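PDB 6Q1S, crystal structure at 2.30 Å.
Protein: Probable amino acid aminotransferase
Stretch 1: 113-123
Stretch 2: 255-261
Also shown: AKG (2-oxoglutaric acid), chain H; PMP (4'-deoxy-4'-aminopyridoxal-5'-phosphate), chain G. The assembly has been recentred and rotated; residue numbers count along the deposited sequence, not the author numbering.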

# COMPACT_ATOMS: atom_id res chain seq x y z
N PRO B 113 14.42 7.53 -16.84
CA PRO B 113 13.81 7.95 -18.10
C PRO B 113 12.29 7.98 -18.04
O PRO B 113 11.66 7.16 -17.36
CB PRO B 113 14.30 6.90 -19.11
CG PRO B 113 15.52 6.31 -18.48
CD PRO B 113 15.27 6.34 -17.01
N VAL B 114 11.71 8.92 -18.76
CA VAL B 114 10.25 9.02 -18.87
C VAL B 114 9.74 7.90 -19.77
O VAL B 114 10.23 7.74 -20.90
CB VAL B 114 9.85 10.39 -19.41
CG1 VAL B 114 8.35 10.45 -19.64
CG2 VAL B 114 10.28 11.49 -18.45
N PRO B 115 8.76 7.11 -19.33
CA PRO B 115 8.30 5.98 -20.14
C PRO B 115 7.66 6.43 -21.44
O PRO B 115 7.16 7.55 -21.57
CB PRO B 115 7.27 5.28 -19.23
CG PRO B 115 7.59 5.76 -17.84
CD PRO B 115 8.09 7.16 -18.01
N ALA B 116 7.68 5.53 -22.43
CA ALA B 116 7.11 5.83 -23.74
C ALA B 116 5.60 6.01 -23.70
O ALA B 116 5.05 6.67 -24.58
CB ALA B 116 7.48 4.73 -24.73
N ARG B 117 4.93 5.44 -22.69
CA ARG B 117 3.50 5.64 -22.53
C ARG B 117 3.13 7.10 -22.32
O ARG B 117 1.98 7.48 -22.57
CB ARG B 117 2.99 4.79 -21.37
CG ARG B 117 3.52 5.23 -20.02
CD ARG B 117 2.62 4.79 -18.87
NE ARG B 117 3.33 4.86 -17.59
CZ ARG B 117 3.48 5.97 -16.88
NH1 ARG B 117 2.99 7.12 -17.32
NH2 ARG B 117 4.14 5.93 -15.73
N VAL B 118 4.07 7.93 -21.87
CA VAL B 118 3.76 9.32 -21.58
C VAL B 118 3.56 10.11 -22.87
O VAL B 118 2.63 10.92 -22.99
CB VAL B 118 4.86 9.94 -20.70
CG1 VAL B 118 4.74 11.45 -20.68
CG2 VAL B 118 4.78 9.38 -19.29
N ILE B 119 4.42 9.89 -23.87
CA ILE B 119 4.31 10.64 -25.11
C ILE B 119 3.02 10.28 -25.84
O ILE B 119 2.42 11.13 -26.51
CB ILE B 119 5.56 10.43 -25.99
CG1 ILE B 119 5.71 11.58 -26.98
CG2 ILE B 119 5.52 9.09 -26.72
CD1 ILE B 119 5.91 12.93 -26.32
N GLY B 120 2.58 9.02 -25.74
CA GLY B 120 1.32 8.65 -26.35
C GLY B 120 0.12 9.23 -25.63
O GLY B 120 -0.85 9.66 -26.26
N ALA B 121 0.17 9.25 -24.30
CA ALA B 121 -0.95 9.79 -23.52
C ALA B 121 -1.10 11.29 -23.75
O ALA B 121 -2.23 11.80 -23.83
CB ALA B 121 -0.75 9.49 -22.04
N ARG B 122 0.01 12.02 -23.85
CA ARG B 122 -0.06 13.45 -24.14
C ARG B 122 -0.59 13.70 -25.54
O ARG B 122 -1.48 14.53 -25.75
CB ARG B 122 1.31 14.09 -23.97
CG ARG B 122 1.88 14.03 -22.56
CD ARG B 122 3.14 14.87 -22.46
NE ARG B 122 3.88 14.61 -21.23
CZ ARG B 122 5.14 14.98 -21.03
NH1 ARG B 122 5.80 15.63 -21.98
NH2 ARG B 122 5.75 14.71 -19.88
N ARG B 123 -0.04 12.98 -26.53
CA ARG B 123 -0.38 13.22 -27.93
C ARG B 123 -1.74 12.63 -28.29
O ARG B 123 -2.57 13.30 -28.91
CB ARG B 123 0.70 12.64 -28.83
CG ARG B 123 0.59 13.04 -30.29
CD ARG B 123 1.43 12.10 -31.12
NE ARG B 123 1.24 10.72 -30.67
CZ ARG B 123 2.09 9.73 -30.92
NH1 ARG B 123 3.19 9.95 -31.62
NH2 ARG B 123 1.83 8.51 -30.46
C1 AKG H . 2.67 8.58 -14.06
O1 AKG H . 2.12 7.84 -14.90
O2 AKG H . 3.08 9.73 -14.35
C2 AKG H . 2.84 8.10 -12.69
O5 AKG H . 2.40 8.74 -11.75
C3 AKG H . 3.57 6.79 -12.44
C4 AKG H . 2.56 5.65 -12.45
C5 AKG H . 3.09 4.50 -13.29
O3 AKG H . 4.26 4.58 -13.71
O4 AKG H . 2.34 3.53 -13.53
N1 PMP G . -3.70 11.14 -7.52
C2 PMP G . -2.87 10.10 -7.24
C2A PMP G . -3.38 8.91 -6.47
C3 PMP G . -1.46 10.14 -7.69
O3 PMP G . -0.60 9.12 -7.43
C4 PMP G . -1.01 11.34 -8.44
C4A PMP G . 0.41 11.48 -8.94
N4A PMP G . 0.69 10.39 -9.90
C5 PMP G . -2.02 12.40 -8.68
C6 PMP G . -3.32 12.23 -8.19
C5A PMP G . -1.64 13.65 -9.43
O4P PMP G . -0.70 14.41 -8.67
P PMP G . 0.42 15.31 -9.40
O1P PMP G . 1.28 14.40 -10.25
O2P PMP G . -0.28 16.33 -10.26
O3P PMP G . 1.26 15.99 -8.35
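Stretch 2 (255-261) SMTLAAR

A recurring way to seat an irregular segment on a helix is to let a long side chain of the helix hold backbone carbonyls of the segment while small residues meet where the backbones come close. The segment Ser255 to Arg261 illustrates this against helix 116-123. Ser255, with helical phi/psi like the next two residues but no regular bonding, faces PMP instead: its N and OG lie 2.5 and 2.8 Å from PMP O1P. Met256, extended at chi1 and chi2 (both t), reaches the loop before the helix, with CG 4.2 Å from Val114 CG1 and CE 3.8 Å from Pro115 CD. Its carbonyl receives the strong anchor, a hydrogen bond from Arg122 NH2 to Met256 O of 2.7 Å. At Thr257 the CA-to-CB bond points away, yet CG2 packs 3.7 Å from Ala121 CB, while OG1 donates to AKG O2 at 3.0 Å; a weak bond joins Arg122 NE to Thr257 O at 3.5 Å. Leu258, at positive phi (64°), turns the chain and sets CG over one face of the Arg122 guanidinium, 3.9 Å from NE. The strand then runs with its N-to-C direction at 60° to that of the helix, neither parallel nor antiparallel, the axes approaching to 6.7 Å. Here Ala260 meets Ala121: the CA atoms of the two are 5.1 Å apart, Ala260 CB lies 3.9 Å from Ala121 CB, and Ala260 CA makes a CA-H...O contact with Ala121 O at 3.6 Å. Arg261 leaves the interface.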

# COMPACT_ATOMS: atom_id res chain seq x y z
N SER B 255 1.99 14.88 -12.60
CA SER B 255 3.23 15.64 -12.73
C SER B 255 4.06 15.20 -13.93
O SER B 255 4.67 16.04 -14.60
CB SER B 255 4.06 15.51 -11.45
OG SER B 255 3.42 16.15 -10.36
N MET B 256 4.09 13.90 -14.23
CA MET B 256 4.91 13.40 -15.33
C MET B 256 4.13 13.28 -16.64
O MET B 256 4.62 13.69 -17.69
CB MET B 256 5.53 12.06 -14.95
CG MET B 256 6.37 11.42 -16.05
SD MET B 256 7.30 9.99 -15.47
CE MET B 256 6.00 8.76 -15.33
N THR B 257 2.92 12.71 -16.59
CA THR B 257 2.10 12.57 -17.78
C THR B 257 1.47 13.89 -18.20
O THR B 257 1.02 14.01 -19.35
CB THR B 257 1.02 11.51 -17.55
OG1 THR B 257 1.59 10.37 -16.90
CG2 THR B 257 0.40 11.06 -18.87
N LEU B 258 1.44 14.88 -17.31
CA LEU B 258 0.84 16.19 -17.56
C LEU B 258 -0.66 16.08 -17.79
O LEU B 258 -1.44 16.14 -16.83
CB LEU B 258 1.53 16.89 -18.73
CG LEU B 258 3.01 17.22 -18.51
CD1 LEU B 258 3.49 18.22 -19.55
CD2 LEU B 258 3.26 17.74 -17.10
N ALA B 259 -1.10 15.92 -19.04
CA ALA B 259 -2.52 15.91 -19.34
C ALA B 259 -2.82 14.87 -20.41
O ALA B 259 -2.32 14.97 -21.53
CB ALA B 259 -2.99 17.29 -19.81
N ALA B 260 -3.64 13.88 -20.05
CA ALA B 260 -4.10 12.84 -20.96
C ALA B 260 -5.62 12.95 -21.05
O ALA B 260 -6.33 12.60 -20.10
CB ALA B 260 -3.68 11.46 -20.49
N ARG B 261 -6.11 13.46 -22.18
CA ARG B 261 -7.55 13.60 -22.36
C ARG B 261 -8.21 12.23 -22.48
O ARG B 261 -7.68 11.33 -23.13
CB ARG B 261 -7.87 14.44 -23.59
CG ARG B 261 -9.29 15.00 -23.57
CD ARG B 261 -9.61 15.79 -24.82
NE ARG B 261 -9.47 14.97 -26.02
CZ ARG B 261 -10.47 14.30 -26.59
NH1 ARG B 261 -10.26 13.58 -27.67
NH2 ARG B 261 -11.68 14.37 -26.06